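MaoC domain protein dehydratase (PDB 4E3E) catalyses the reversible dehydration of beta-methylmalyl-CoA to mesaconyl-CoA, a step of the glyoxylate assimilation cycle that regenerates acetyl-CoA. Local coordinates at the interface of chains A and B. Numbering follows the deposited sequence. Chains: chain A/B, MaoC domain protein dehydratase.

Contact 1: the interface of chains A and B. Residues chain A 233-236, 246; chain B 210, 212, 288, 290.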
ATOM      1  N   PHE A 233      16.155  -7.043  -1.160  1.00 27.38           N
ATOM      2  CA  PHE A 233      15.335  -7.571  -0.062  1.00 24.19           C
ATOM      3  C   PHE A 233      16.064  -8.013   1.191  1.00 26.96           C
ATOM      4  O   PHE A 233      15.494  -7.957   2.286  1.00 27.76           O
ATOM      5  CB  PHE A 233      14.479  -8.738  -0.560  1.00 26.15           C
ATOM      6  CG  PHE A 233      13.444  -8.337  -1.574  1.00 31.13           C
ATOM      7  CD1 PHE A 233      12.290  -7.678  -1.180  1.00 32.72           C
ATOM      8  CD2 PHE A 233      13.634  -8.611  -2.921  1.00 29.40           C
ATOM      9  CE1 PHE A 233      11.330  -7.303  -2.116  1.00 35.91           C
ATOM     10  CE2 PHE A 233      12.683  -8.245  -3.868  1.00 26.33           C
ATOM     11  CZ  PHE A 233      11.528  -7.586  -3.463  1.00 31.77           C
ATOM     12  N   ASN A 234      17.309  -8.455   1.024  1.00 27.10           N
ATOM     13  CA  ASN A 234      17.988  -9.258   2.022  1.00 25.46           C
ATOM     14  C   ASN A 234      19.093  -8.512   2.736  1.00 25.73           C
ATOM     15  O   ASN A 234      20.238  -8.468   2.273  1.00 26.33           O
ATOM     16  CB  ASN A 234      18.541 -10.538   1.375  1.00 27.52           C
ATOM     17  CG  ASN A 234      18.958 -11.578   2.395  1.00 26.36           C
ATOM     18  OD1 ASN A 234      19.440 -11.240   3.478  1.00 25.79           O
ATOM     19  ND2 ASN A 234      18.782 -12.856   2.049  1.00 25.09           N
ATOM     20  N   LEU A 235      18.745  -7.951   3.885  1.00 26.37           N
ATOM     21  CA  LEU A 235      19.704  -7.214   4.693  1.00 27.24           C
ATOM     22  C   LEU A 235      20.739  -8.155   5.297  1.00 28.28           C
ATOM     23  O   LEU A 235      21.904  -7.789   5.415  1.00 32.96           O
ATOM     24  CB  LEU A 235      19.002  -6.406   5.790  1.00 28.91           C
ATOM     25  CG  LEU A 235      19.890  -5.529   6.694  1.00 30.60           C
ATOM     26  CD1 LEU A 235      20.704  -4.525   5.879  1.00 31.05           C
ATOM     27  CD2 LEU A 235      19.054  -4.825   7.763  1.00 32.61           C
ATOM     28  N   HIS A 236      20.302  -9.358   5.677  1.00 27.70           N
ATOM     29  CA  HIS A 236      21.185 -10.378   6.247  1.00 29.28           C
ATOM     30  C   HIS A 236      22.362 -10.613   5.334  1.00 29.88           C
ATOM     31  O   HIS A 236      23.508 -10.675   5.792  1.00 30.80           O
ATOM     32  CB  HIS A 236      20.404 -11.671   6.509  1.00 28.65           C
ATOM     33  CG  HIS A 236      21.229 -12.793   7.090  1.00 31.81           C
ATOM     34  ND1 HIS A 236      22.084 -12.613   8.120  1.00 37.41           N
ATOM     35  CD2 HIS A 236      21.280 -14.145   6.770  1.00 35.63           C
ATOM     36  CE1 HIS A 236      22.668 -13.787   8.430  1.00 37.88           C
ATOM     37  NE2 HIS A 236      22.168 -14.726   7.605  1.00 41.92           N
ATOM     38  N   ARG A 246      20.823  -2.839   1.416  1.00 25.22           N
ATOM     39  CA  ARG A 246      20.022  -3.217   0.247  1.00 28.85           C
ATOM     40  C   ARG A 246      20.085  -2.129  -0.815  1.00 32.44           C
ATOM     41  O   ARG A 246      20.232  -0.949  -0.488  1.00 30.12           O
ATOM     42  CB  ARG A 246      18.578  -3.471   0.669  1.00 27.19           C
ATOM     43  CG  ARG A 246      18.402  -4.718   1.532  1.00 30.57           C
ATOM     44  CD  ARG A 246      17.092  -4.677   2.316  1.00 33.21           C
ATOM     45  NE  ARG A 246      17.220  -3.849   3.521  1.00 30.80           N
ATOM     46  CZ  ARG A 246      16.253  -3.627   4.415  1.00 25.72           C
ATOM     47  NH1 ARG A 246      16.517  -2.860   5.470  1.00 23.95           N
ATOM     48  NH2 ARG A 246      15.032  -4.158   4.267  1.00 25.81           N
TER
ATOM     49  N   GLY B 210      15.959 -14.875   1.150  1.00 28.18           N
ATOM     50  CA  GLY B 210      15.676 -14.263   2.445  1.00 27.05           C
ATOM     51  C   GLY B 210      15.116 -12.860   2.269  1.00 26.10           C
ATOM     52  O   GLY B 210      15.563 -12.124   1.387  1.00 25.26           O
ATOM     53  N   THR B 212      13.881  -9.210   4.422  1.00 24.37           N
ATOM     54  CA  THR B 212      13.958  -8.463   5.679  1.00 26.36           C
ATOM     55  C   THR B 212      12.640  -7.739   5.964  1.00 26.06           C
ATOM     56  O   THR B 212      12.073  -7.097   5.079  1.00 25.48           O
ATOM     57  CB  THR B 212      15.137  -7.484   5.646  1.00 25.61           C
ATOM     58  OG1 THR B 212      16.317  -8.220   5.326  1.00 25.21           O
ATOM     59  CG2 THR B 212      15.336  -6.777   6.989  1.00 23.59           C
ATOM     60  N   THR B 288      15.708 -11.053   9.009  1.00 27.20           N
ATOM     61  CA  THR B 288      15.547 -11.588   7.637  1.00 30.65           C
ATOM     62  C   THR B 288      14.977 -13.008   7.658  1.00 26.90           C
ATOM     63  O   THR B 288      15.569 -13.909   8.250  1.00 27.52           O
ATOM     64  CB  THR B 288      16.886 -11.540   6.880  1.00 32.39           C
ATOM     65  OG1 THR B 288      17.384 -10.198   6.929  1.00 30.02           O
ATOM     66  CG2 THR B 288      16.733 -11.974   5.421  1.00 25.89           C
ATOM     67  N   TYR B 290      13.879 -16.600   6.168  1.00 26.99           N
ATOM     68  CA  TYR B 290      14.126 -17.642   5.172  1.00 27.26           C
ATOM     69  C   TYR B 290      13.158 -18.780   5.429  1.00 27.48           C
ATOM     70  O   TYR B 290      12.570 -18.866   6.506  1.00 28.87           O
ATOM     71  CB  TYR B 290      15.519 -18.206   5.348  1.00 27.73           C
ATOM     72  CG  TYR B 290      16.640 -17.256   5.064  1.00 29.71           C
ATOM     73  CD1 TYR B 290      17.135 -16.402   6.062  1.00 33.24           C
ATOM     74  CD2 TYR B 290      17.252 -17.243   3.810  1.00 29.65           C
ATOM     75  CE1 TYR B 290      18.200 -15.546   5.806  1.00 31.94           C
ATOM     76  CE2 TYR B 290      18.315 -16.396   3.542  1.00 32.53           C
ATOM     77  CZ  TYR B 290      18.780 -15.549   4.537  1.00 30.46           C
ATOM     78  OH  TYR B 290      19.830 -14.723   4.254  1.00 27.38           O
TER
HETATM   79  O   HOH W   1      17.874 -13.636  -0.540  1.00 34.98           O

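Contact 2: the interface of chains A and B. Residues chain A 2-4; chain B 194, 198-200, 203, 205, 264.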
ATOM      1  N   SER A   2      16.622 -34.530  -7.166  1.00 69.39           N
ATOM      2  CA  SER A   2      16.804 -33.360  -8.077  1.00 69.62           C
ATOM      3  C   SER A   2      16.119 -32.092  -7.546  1.00 57.11           C
ATOM      4  O   SER A   2      14.889 -32.034  -7.401  1.00 51.51           O
ATOM      5  CB  SER A   2      16.321 -33.691  -9.497  1.00 69.23           C
ATOM      6  OG  SER A   2      14.959 -34.097  -9.502  1.00 79.26           O
ATOM      7  N   ALA A   3      16.940 -31.084  -7.259  1.00 47.80           N
ATOM      8  CA  ALA A   3      16.477 -29.790  -6.758  1.00 47.70           C
ATOM      9  C   ALA A   3      15.181 -29.297  -7.410  1.00 43.26           C
ATOM     10  O   ALA A   3      15.042 -29.287  -8.638  1.00 44.98           O
ATOM     11  CB  ALA A   3      17.570 -28.749  -6.914  1.00 45.72           C
ATOM     12  N   LYS A   4      14.244 -28.878  -6.571  1.00 37.24           N
ATOM     13  CA  LYS A   4      12.954 -28.394  -7.034  1.00 36.42           C
ATOM     14  C   LYS A   4      12.974 -26.880  -7.272  1.00 34.53           C
ATOM     15  O   LYS A   4      12.026 -26.309  -7.802  1.00 33.52           O
ATOM     16  CB  LYS A   4      11.873 -28.769  -6.012  1.00 32.69           C
ATOM     17  CG  LYS A   4      11.633 -30.274  -5.863  1.00 32.12           C
ATOM     18  CD  LYS A   4      10.924 -30.844  -7.089  1.00 30.92           C
ATOM     19  CE  LYS A   4      10.549 -32.304  -6.913  1.00 31.09           C
ATOM     20  NZ  LYS A   4      11.686 -33.088  -6.349  1.00 33.85           N
TER
ATOM     21  N   TYR B 194       7.629 -29.234 -12.353  1.00 27.88           N
ATOM     22  CA  TYR B 194       7.364 -30.225 -11.314  1.00 28.59           C
ATOM     23  C   TYR B 194       5.897 -30.264 -10.900  1.00 28.50           C
ATOM     24  O   TYR B 194       5.339 -29.277 -10.427  1.00 31.01           O
ATOM     25  CB  TYR B 194       8.282 -29.992 -10.104  1.00 28.76           C
ATOM     26  CG  TYR B 194       9.745 -30.232 -10.429  1.00 34.54           C
ATOM     27  CD1 TYR B 194      10.236 -31.529 -10.612  1.00 41.72           C
ATOM     28  CD2 TYR B 194      10.635 -29.170 -10.565  1.00 38.97           C
ATOM     29  CE1 TYR B 194      11.574 -31.761 -10.915  1.00 42.04           C
ATOM     30  CE2 TYR B 194      11.976 -29.393 -10.871  1.00 39.01           C
ATOM     31  CZ  TYR B 194      12.436 -30.687 -11.045  1.00 45.17           C
ATOM     32  OH  TYR B 194      13.759 -30.912 -11.347  1.00 54.37           O
ATOM     33  N   ASP B 198       5.832 -35.648  -9.155  1.00 30.72           N
ATOM     34  CA  ASP B 198       7.293 -35.524  -9.139  1.00 28.63           C
ATOM     35  C   ASP B 198       7.891 -35.255  -7.761  1.00 28.85           C
ATOM     36  O   ASP B 198       9.105 -35.350  -7.579  1.00 32.95           O
ATOM     37  CB  ASP B 198       7.754 -34.444 -10.130  1.00 30.88           C
ATOM     38  CG  ASP B 198       7.133 -34.610 -11.501  1.00 34.07           C
ATOM     39  OD1 ASP B 198       7.125 -35.742 -12.030  1.00 31.89           O
ATOM     40  OD2 ASP B 198       6.647 -33.600 -12.052  1.00 33.04           O
ATOM     41  N   TYR B 199       7.044 -34.909  -6.796  1.00 29.62           N
ATOM     42  CA  TYR B 199       7.512 -34.647  -5.441  1.00 30.06           C
ATOM     43  C   TYR B 199       7.691 -35.957  -4.671  1.00 30.55           C
ATOM     44  O   TYR B 199       6.917 -36.898  -4.847  1.00 31.38           O
ATOM     45  CB  TYR B 199       6.574 -33.655  -4.740  1.00 27.61           C
ATOM     46  CG  TYR B 199       6.804 -32.248  -5.225  1.00 25.57           C
ATOM     47  CD1 TYR B 199       6.149 -31.760  -6.361  1.00 27.25           C
ATOM     48  CD2 TYR B 199       7.731 -31.411  -4.579  1.00 26.32           C
ATOM     49  CE1 TYR B 199       6.389 -30.476  -6.825  1.00 28.92           C
ATOM     50  CE2 TYR B 199       7.979 -30.124  -5.040  1.00 23.94           C
ATOM     51  CZ  TYR B 199       7.300 -29.663  -6.152  1.00 24.67           C
ATOM     52  OH  TYR B 199       7.539 -28.396  -6.598  1.00 27.19           O
ATOM     53  N   GLU B 200       8.742 -36.024  -3.856  1.00 31.51           N
ATOM     54  CA  GLU B 200       9.072 -37.226  -3.097  1.00 31.54           C
ATOM     55  C   GLU B 200       8.760 -37.008  -1.629  1.00 28.97           C
ATOM     56  O   GLU B 200       9.238 -36.040  -1.028  1.00 29.60           O
ATOM     57  CB  GLU B 200      10.554 -37.582  -3.260  1.00 33.93           C
ATOM     58  CG  GLU B 200      10.939 -38.002  -4.671  1.00 45.09           C
ATOM     59  CD  GLU B 200      12.414 -37.798  -4.970  1.00 58.68           C
ATOM     60  OE1 GLU B 200      13.261 -38.077  -4.089  1.00 46.96           O
ATOM     61  OE2 GLU B 200      12.730 -37.357  -6.097  1.00 81.41           O
ATOM     62  N   GLU B 203      11.156 -35.496   1.109  1.00 27.16           N
ATOM     63  CA  GLU B 203      12.114 -34.597   0.538  1.00 31.20           C
ATOM     64  C   GLU B 203      12.048 -33.235   1.183  1.00 30.13           C
ATOM     65  O   GLU B 203      11.011 -32.796   1.595  1.00 30.79           O
ATOM     66  CB  GLU B 203      11.985 -34.530  -0.968  1.00 31.99           C
ATOM     67  CG  GLU B 203      11.358 -33.299  -1.521  1.00 31.80           C
ATOM     68  CD  GLU B 203      11.357 -33.287  -3.023  1.00 36.63           C
ATOM     69  OE1 GLU B 203      10.373 -33.682  -3.614  1.00 36.39           O
ATOM     70  OE2 GLU B 203      12.339 -32.868  -3.604  1.00 41.89           O
ATOM     71  N   ILE B 205      13.141 -29.118   0.847  1.00 26.17           N
ATOM     72  CA  ILE B 205      13.334 -28.081  -0.168  1.00 24.41           C
ATOM     73  C   ILE B 205      13.786 -26.760   0.457  1.00 29.17           C
ATOM     74  O   ILE B 205      13.051 -26.156   1.249  1.00 30.05           O
ATOM     75  CB  ILE B 205      12.026 -27.833  -0.935  1.00 24.27           C
ATOM     76  CG1 ILE B 205      11.493 -29.156  -1.502  1.00 23.56           C
ATOM     77  CG2 ILE B 205      12.236 -26.803  -2.039  1.00 26.44           C
ATOM     78  CD1 ILE B 205      10.066 -29.069  -2.000  1.00 23.64           C
ATOM     79  N   GLY B 264      10.254 -23.504  -5.462  1.00 25.76           N
ATOM     80  CA  GLY B 264      10.350 -24.934  -5.156  1.00 27.92           C
ATOM     81  C   GLY B 264       9.005 -25.618  -5.023  1.00 28.35           C
ATOM     82  O   GLY B 264       8.921 -26.857  -5.098  1.00 27.25           O
TER

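Contact 3: the interface of chains A and B. Residues chain A 21-23; chain B 188-189.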
ATOM      1  N   VAL A  21       9.892 -18.159 -21.976  1.00 29.01           N
ATOM      2  CA  VAL A  21       8.527 -17.781 -21.600  1.00 30.59           C
ATOM      3  C   VAL A  21       8.475 -17.645 -20.080  1.00 28.10           C
ATOM      4  O   VAL A  21       8.638 -18.626 -19.372  1.00 26.89           O
ATOM      5  CB  VAL A  21       7.481 -18.816 -22.094  1.00 27.99           C
ATOM      6  CG1 VAL A  21       6.074 -18.424 -21.637  1.00 26.61           C
ATOM      7  CG2 VAL A  21       7.542 -18.945 -23.611  1.00 31.58           C
ATOM      8  N   HIS A  22       8.293 -16.437 -19.594  1.00 26.82           N
ATOM      9  CA  HIS A  22       8.304 -16.156 -18.189  1.00 28.98           C
ATOM     10  C   HIS A  22       7.069 -16.546 -17.436  1.00 25.89           C
ATOM     11  O   HIS A  22       5.979 -16.526 -17.954  1.00 26.98           O
ATOM     12  CB  HIS A  22       8.657 -14.694 -17.944  1.00 27.10           C
ATOM     13  CG  HIS A  22       9.932 -14.255 -18.603  1.00 26.17           C
ATOM     14  ND1 HIS A  22      11.106 -14.708 -18.238  1.00 28.36           N
ATOM     15  CD2 HIS A  22      10.164 -13.395 -19.635  1.00 25.59           C
ATOM     16  CE1 HIS A  22      12.045 -14.165 -18.975  1.00 25.60           C
ATOM     17  NE2 HIS A  22      11.476 -13.364 -19.833  1.00 23.64           N
ATOM     18  N   ALA A  23       7.238 -16.841 -16.173  1.00 26.48           N
ATOM     19  CA  ALA A  23       6.148 -17.186 -15.304  1.00 28.73           C
ATOM     20  C   ALA A  23       5.306 -16.003 -14.853  1.00 26.69           C
ATOM     21  O   ALA A  23       5.677 -14.884 -15.021  1.00 25.39           O
ATOM     22  CB  ALA A  23       6.673 -17.933 -14.108  1.00 28.90           C
TER
ATOM     23  N   ALA B 188       4.891 -23.026 -18.037  1.00 31.19           N
ATOM     24  CA  ALA B 188       5.783 -21.865 -18.045  1.00 32.41           C
ATOM     25  C   ALA B 188       5.146 -20.720 -17.259  1.00 27.18           C
ATOM     26  O   ALA B 188       5.818 -20.062 -16.463  1.00 26.67           O
ATOM     27  CB  ALA B 188       6.105 -21.436 -19.472  1.00 27.94           C
ATOM     28  N   HIS B 189       3.851 -20.492 -17.461  1.00 25.39           N
ATOM     29  CA  HIS B 189       3.148 -19.456 -16.696  1.00 23.70           C
ATOM     30  C   HIS B 189       3.083 -19.791 -15.226  1.00 25.11           C
ATOM     31  O   HIS B 189       3.247 -18.905 -14.394  1.00 26.72           O
ATOM     32  CB  HIS B 189       1.743 -19.215 -17.265  1.00 25.87           C
ATOM     33  CG  HIS B 189       1.728 -18.374 -18.522  1.00 29.67           C
ATOM     34  ND1 HIS B 189       0.580 -18.014 -19.139  1.00 33.91           N
ATOM     35  CD2 HIS B 189       2.767 -17.790 -19.253  1.00 31.46           C
ATOM     36  CE1 HIS B 189       0.869 -17.259 -20.219  1.00 37.03           C
ATOM     37  NE2 HIS B 189       2.208 -17.121 -20.288  1.00 35.53           N
TER

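Contact 4: the interface of chains A and B. Residues chain A 24-27, 224, 226; chain B 37, 42-43, 48.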
ATOM      1  N   THR A  24       4.186 -16.295 -14.233  1.00 24.57           N
ATOM      2  CA  THR A  24       3.412 -15.303 -13.543  1.00 20.94           C
ATOM      3  C   THR A  24       2.829 -14.175 -14.325  1.00 24.21           C
ATOM      4  O   THR A  24       3.128 -13.053 -14.105  1.00 28.14           O
ATOM      5  CB  THR A  24       4.248 -14.672 -12.420  1.00 20.24           C
ATOM      6  OG1 THR A  24       5.121 -15.641 -11.907  1.00 28.28           O
ATOM      7  CG2 THR A  24       3.387 -14.173 -11.339  1.00 21.81           C
ATOM      8  N   PRO A  25       1.944 -14.501 -15.233  1.00 22.97           N
ATOM      9  CA  PRO A  25       1.163 -13.494 -15.912  1.00 28.19           C
ATOM     10  C   PRO A  25       0.349 -12.712 -14.900  1.00 30.20           C
ATOM     11  O   PRO A  25      -0.047 -13.222 -13.901  1.00 27.69           O
ATOM     12  CB  PRO A  25       0.266 -14.301 -16.816  1.00 26.76           C
ATOM     13  CG  PRO A  25       0.208 -15.619 -16.227  1.00 28.24           C
ATOM     14  CD  PRO A  25       1.488 -15.849 -15.517  1.00 26.58           C
ATOM     15  N   ARG A  26       0.187 -11.431 -15.146  1.00 29.87           N
ATOM     16  CA  ARG A  26      -0.312 -10.548 -14.148  1.00 24.91           C
ATOM     17  C   ARG A  26      -1.458  -9.671 -14.570  1.00 27.29           C
ATOM     18  O   ARG A  26      -1.282  -8.819 -15.376  1.00 28.30           O
ATOM     19  CB  ARG A  26       0.847  -9.665 -13.736  1.00 25.44           C
ATOM     20  CG  ARG A  26       0.487  -8.590 -12.762  1.00 27.33           C
ATOM     21  CD  ARG A  26       0.393  -9.145 -11.374  1.00 32.44           C
ATOM     22  NE  ARG A  26       0.895  -8.221 -10.393  1.00 38.29           N
ATOM     23  CZ  ARG A  26       0.264  -7.135 -10.025  1.00 28.27           C
ATOM     24  NH1 ARG A  26      -0.902  -6.867 -10.539  1.00 30.72           N
ATOM     25  NH2 ARG A  26       0.796  -6.345  -9.144  1.00 29.65           N
ATOM     26  N   THR A  27      -2.605  -9.843 -13.943  1.00 26.67           N
ATOM     27  CA  THR A  27      -3.754  -8.958 -14.138  1.00 27.33           C
ATOM     28  C   THR A  27      -3.503  -7.675 -13.361  1.00 27.45           C
ATOM     29  O   THR A  27      -3.189  -7.714 -12.163  1.00 27.28           O
ATOM     30  CB  THR A  27      -5.063  -9.609 -13.667  1.00 25.91           C
ATOM     31  OG1 THR A  27      -5.271 -10.810 -14.404  1.00 23.77           O
ATOM     32  CG2 THR A  27      -6.257  -8.676 -13.876  1.00 25.81           C
ATOM     33  N   LEU A 224       5.326  -5.296  -5.704  1.00 23.13           N
ATOM     34  CA  LEU A 224       4.173  -5.017  -6.574  1.00 27.34           C
ATOM     35  C   LEU A 224       4.500  -5.505  -7.991  1.00 26.65           C
ATOM     36  O   LEU A 224       3.628  -6.023  -8.706  1.00 25.71           O
ATOM     37  CB  LEU A 224       3.828  -3.520  -6.576  1.00 25.34           C
ATOM     38  CG  LEU A 224       2.646  -3.087  -7.460  1.00 31.99           C
ATOM     39  CD1 LEU A 224       1.331  -3.643  -6.920  1.00 31.57           C
ATOM     40  CD2 LEU A 224       2.568  -1.572  -7.585  1.00 36.22           C
ATOM     41  N   GLN A 226       6.460  -7.940  -8.591  1.00 24.84           N
ATOM     42  CA  GLN A 226       6.832  -9.368  -8.473  1.00 24.83           C
ATOM     43  C   GLN A 226       8.271  -9.569  -9.024  1.00 26.40           C
ATOM     44  O   GLN A 226       8.594 -10.520  -9.743  1.00 29.27           O
ATOM     45  CB  GLN A 226       5.753 -10.254  -9.115  1.00 27.51           C
ATOM     46  CG  GLN A 226       4.455 -10.276  -8.285  1.00 21.32           C
ATOM     47  CD  GLN A 226       3.284 -10.782  -9.099  1.00 21.68           C
ATOM     48  OE1 GLN A 226       3.079 -10.327 -10.216  1.00 28.70           O
ATOM     49  NE2 GLN A 226       2.529 -11.752  -8.558  1.00 23.62           N
TER
ATOM     50  N   THR B  37      -0.251  -8.576  -2.452  1.00 22.32           N
ATOM     51  CA  THR B  37       0.876  -8.789  -3.381  1.00 23.05           C
ATOM     52  C   THR B  37       2.098  -7.912  -3.021  1.00 22.92           C
ATOM     53  O   THR B  37       3.232  -8.394  -3.027  1.00 24.57           O
ATOM     54  CB  THR B  37       0.467  -8.544  -4.815  1.00 21.64           C
ATOM     55  OG1 THR B  37      -0.620  -9.421  -5.111  1.00 20.04           O
ATOM     56  CG2 THR B  37       1.636  -8.797  -5.794  1.00 25.39           C
ATOM     57  N   SER B  42       3.898 -12.571  -3.425  1.00 27.94           N
ATOM     58  CA  SER B  42       3.536 -13.919  -3.826  1.00 26.06           C
ATOM     59  C   SER B  42       3.403 -14.012  -5.355  1.00 28.64           C
ATOM     60  O   SER B  42       2.743 -13.180  -5.987  1.00 29.17           O
ATOM     61  CB  SER B  42       2.255 -14.390  -3.135  1.00 32.61           C
ATOM     62  OG  SER B  42       1.657 -15.447  -3.866  1.00 32.99           O
ATOM     63  N   ARG B  43       4.051 -15.014  -5.941  1.00 26.47           N
ATOM     64  CA  ARG B  43       4.013 -15.185  -7.399  1.00 26.39           C
ATOM     65  C   ARG B  43       3.113 -16.320  -7.885  1.00 25.70           C
ATOM     66  O   ARG B  43       3.115 -16.622  -9.073  1.00 25.37           O
ATOM     67  CB  ARG B  43       5.423 -15.360  -7.965  1.00 26.43           C
ATOM     68  CG  ARG B  43       6.240 -14.079  -7.968  1.00 33.03           C
ATOM     69  CD  ARG B  43       7.483 -14.272  -8.813  1.00 31.64           C
ATOM     70  NE  ARG B  43       8.501 -14.982  -8.047  1.00 43.54           N
ATOM     71  CZ  ARG B  43       9.374 -15.841  -8.566  1.00 42.59           C
ATOM     72  NH1 ARG B  43       9.350 -16.112  -9.866  1.00 42.39           N
ATOM     73  NH2 ARG B  43      10.263 -16.434  -7.778  1.00 47.30           N
ATOM     74  N   SER B  48      -2.623 -14.275  -9.234  1.00 24.96           N
ATOM     75  CA  SER B  48      -2.100 -13.132 -10.020  1.00 25.05           C
ATOM     76  C   SER B  48      -2.798 -12.889 -11.340  1.00 22.79           C
ATOM     77  O   SER B  48      -2.756 -11.778 -11.859  1.00 28.15           O
ATOM     78  CB  SER B  48      -0.613 -13.283 -10.292  1.00 23.68           C
ATOM     79  OG  SER B  48       0.117 -12.958  -9.122  1.00 41.92           O
TER
HETATM   80  O   HOH W   2       3.537 -17.803 -11.450  1.00 35.22           O

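Contact 1: the interface of chains A and B
The loop of A:Phe233 and A:Asn234, with the start of the short helix 235-238, meets chain B at strand 211-212 and the start of strand 288-300, where B:Thr212 is the hub. B:Thr212 holds the carbonyl oxygen A:Phe233 O twice: its backbone N donates at 3.0 Å, tilted from the carbonyl plane, while its hydroxyl OG1 donates in that plane, on a lone pair. B:Thr212 OG1 also accepts from A:Leu235 N at 2.8 Å and is linked to OG1 of B:Thr288, which in turn takes a longer bond from A:His236 N. With OG1 beside its own backbone N (chi1 -54°), B:Thr212 can serve both backbone groups, and its methyl CG2 turns to A:Leu235 CB. Replacing it with a valine would probably leave A:Leu235 N without its acceptor at the helix start. A:Asn234 crosses B:Tyr290 at about a right angle, A:Asn234 ND2 donating to B:Tyr290 OH over 3.1 Å with the oxygen in the amide plane. A water joins that ND2 to B:Gly210 N. At its imidazole edge, A:His236 CD2 lies 3.5 Å from B:Tyr290 CE1. The site thus caps the N-terminal end of a short helix of one subunit with the end of strand 211-212 and the start of strand 288-300 of the other.

Contact 2: the interface of chains A and B
Two tyrosine rings of chain B form an open corner in which the aliphatic chain of A:Lys4 lies. Over one face of B:Tyr194 lies A:Lys4 CD, 3.7 Å from the ring centroid, while B:Asp198 CB sits at that ring's edge. One face of B:Tyr199 receives the next methylene, A:Lys4 CE, offset toward the rim; its edge meets B:Ile205 CD1 and the carbonyl oxygen of B:Gly264. The lysine crosses B:Tyr194 obliquely and runs past B:Tyr199 in the opposite direction. Bends at chi2 (-72°) and chi4 carry its chain along the corner and turn the terminal amine to B:Glu203. A:Lys4 NZ forms a salt bridge to B:Glu203 OE2 at 2.8 Å, on the syn lone pair, and a weak bond to OE1. B:Glu200 OE2, 4.4 Å from A:Lys4 NZ, is close enough that its charge is likely to add to the attraction. B:Tyr199 is steadied at its tip, B:Tyr199 OH donating to B:Gly264 O over 2.6 Å from above the carbonyl plane. This is a socket for an N-terminal arm: A:Lys4 hides 159 Å² of its surface, whereas A:Ser2 is poorly ordered. The carboxylate is itself held, for B:Glu200 N donates to B:Glu203 OE1 at 2.9 Å, straight at 178°, on the anti side but tilted out of the carboxylate plane.

Contact 3: the interface of chains A and B
A small, mainly apolar seam joins A:Val21 and A:Ala23 to B:Ala188 and B:His189, and it probably adds a small buried area, 122 Å² in all, to the pairing of the two chains. No nitrogen or oxygen of either chain comes within bonding distance of the other, which makes the patch a worked example of contact by fit alone. Its centre is methyl against methyl: A:Val21 CG1 meets B:Ala188 CB at 3.7 Å. That branch is aimed across the boundary because CG1 stands anti to the backbone N (chi1 178°), while CG2 is anti to the carbonyl carbon. A:Val21 CG1 also comes within 4.1 Å of B:His189 CD2, the valine and histidine side chains crossing obliquely. The imidazole is turned with ND1 anti to CA (chi2 -177°), which puts CD2 on the CA side. B:His189 CD2 lies 3.7 Å from the carbonyl oxygen A:His22 O. A:His22 thus contributes its backbone, its ring being directed away from chain B. The methyl A:Ala23 CB rests on two carbonyl oxygens, B:Ala188 O at 3.3 Å and B:His189 O at 3.6 Å. The small side chains of A:Ala23 and B:Ala188 probably allow the close backbone approach, in which A:Ala23 CA also lies 4.0 Å from B:His189 CA. In the fold, chain A supplies the end of strand 19-21 and the loop leading toward strand 26-27, and chain B presents the short helix 187-190.

Contact 4: the interface of chains A and B
Loop residue A:Gln226, just beyond helix 215-224, and the stretch from A:Thr24 into strand 26-27 meet helix 30-40, the loop of B:Ser42 and B:Arg43, and the end of helix 45-48 in chain B. The amide of A:Gln226 reaches across with both partners of NE2 in its plane. A:Gln226 NE2 donates to the hydroxyl B:Ser48 OG at 2.8 Å and, at 163°, to the carbonyl oxygen B:Ser42 O at 2.9 Å. Two acceptors thus fix the flip of the amide, and A:Arg26 NE adds a weak bond to its OE1. The extended chain places A:Gln226 CG 4.0 Å from the methyl B:Thr37 CG2, while CB packs on the aliphatic B:Arg43 CG. An alanine in place of A:Gln226 would probably leave B:Ser42 O and B:Ser48 OG without this donor and open a gap beside B:Thr37. Behind it, A:Arg26 is bent at chi2 (79°) and chi3; its NH2 bonds A:Leu224 O and its NH1 bonds A:Thr27 O, tying strand to helix end within chain A. A:Thr27 N then donates to B:Ser48 O at 2.8 Å, in the carbonyl plane and nearly straight. A:Thr24 crosses B:Arg43 at about a right angle, A:Thr24 CG2 lying 3.3 Å from B:Arg43 O, and a water bridges that oxygen to A:Thr24 OG1. For the protein, this contact probably helps to hold the two subunits in register by matching side-chain and backbone polar groups.

Contacts 3 and 4 are close neighbours, their C-alpha centres about 12 Å apart, and chain A runs through both without a break, from residue 21 to 27. Contact 1 lies about 20 Å from contact 4 and about 26 Å from contact 3, while contact 2 stands 19 to 24 Å from the other centres, where the N-terminal arm of chain A reaches onto chain B. The four draw on different residues of each chain, and the interface as a whole is not an exact two-fold. The protein is a homodimer, yet the deposited assembly holds three copies, so this pairing may not be the biological one.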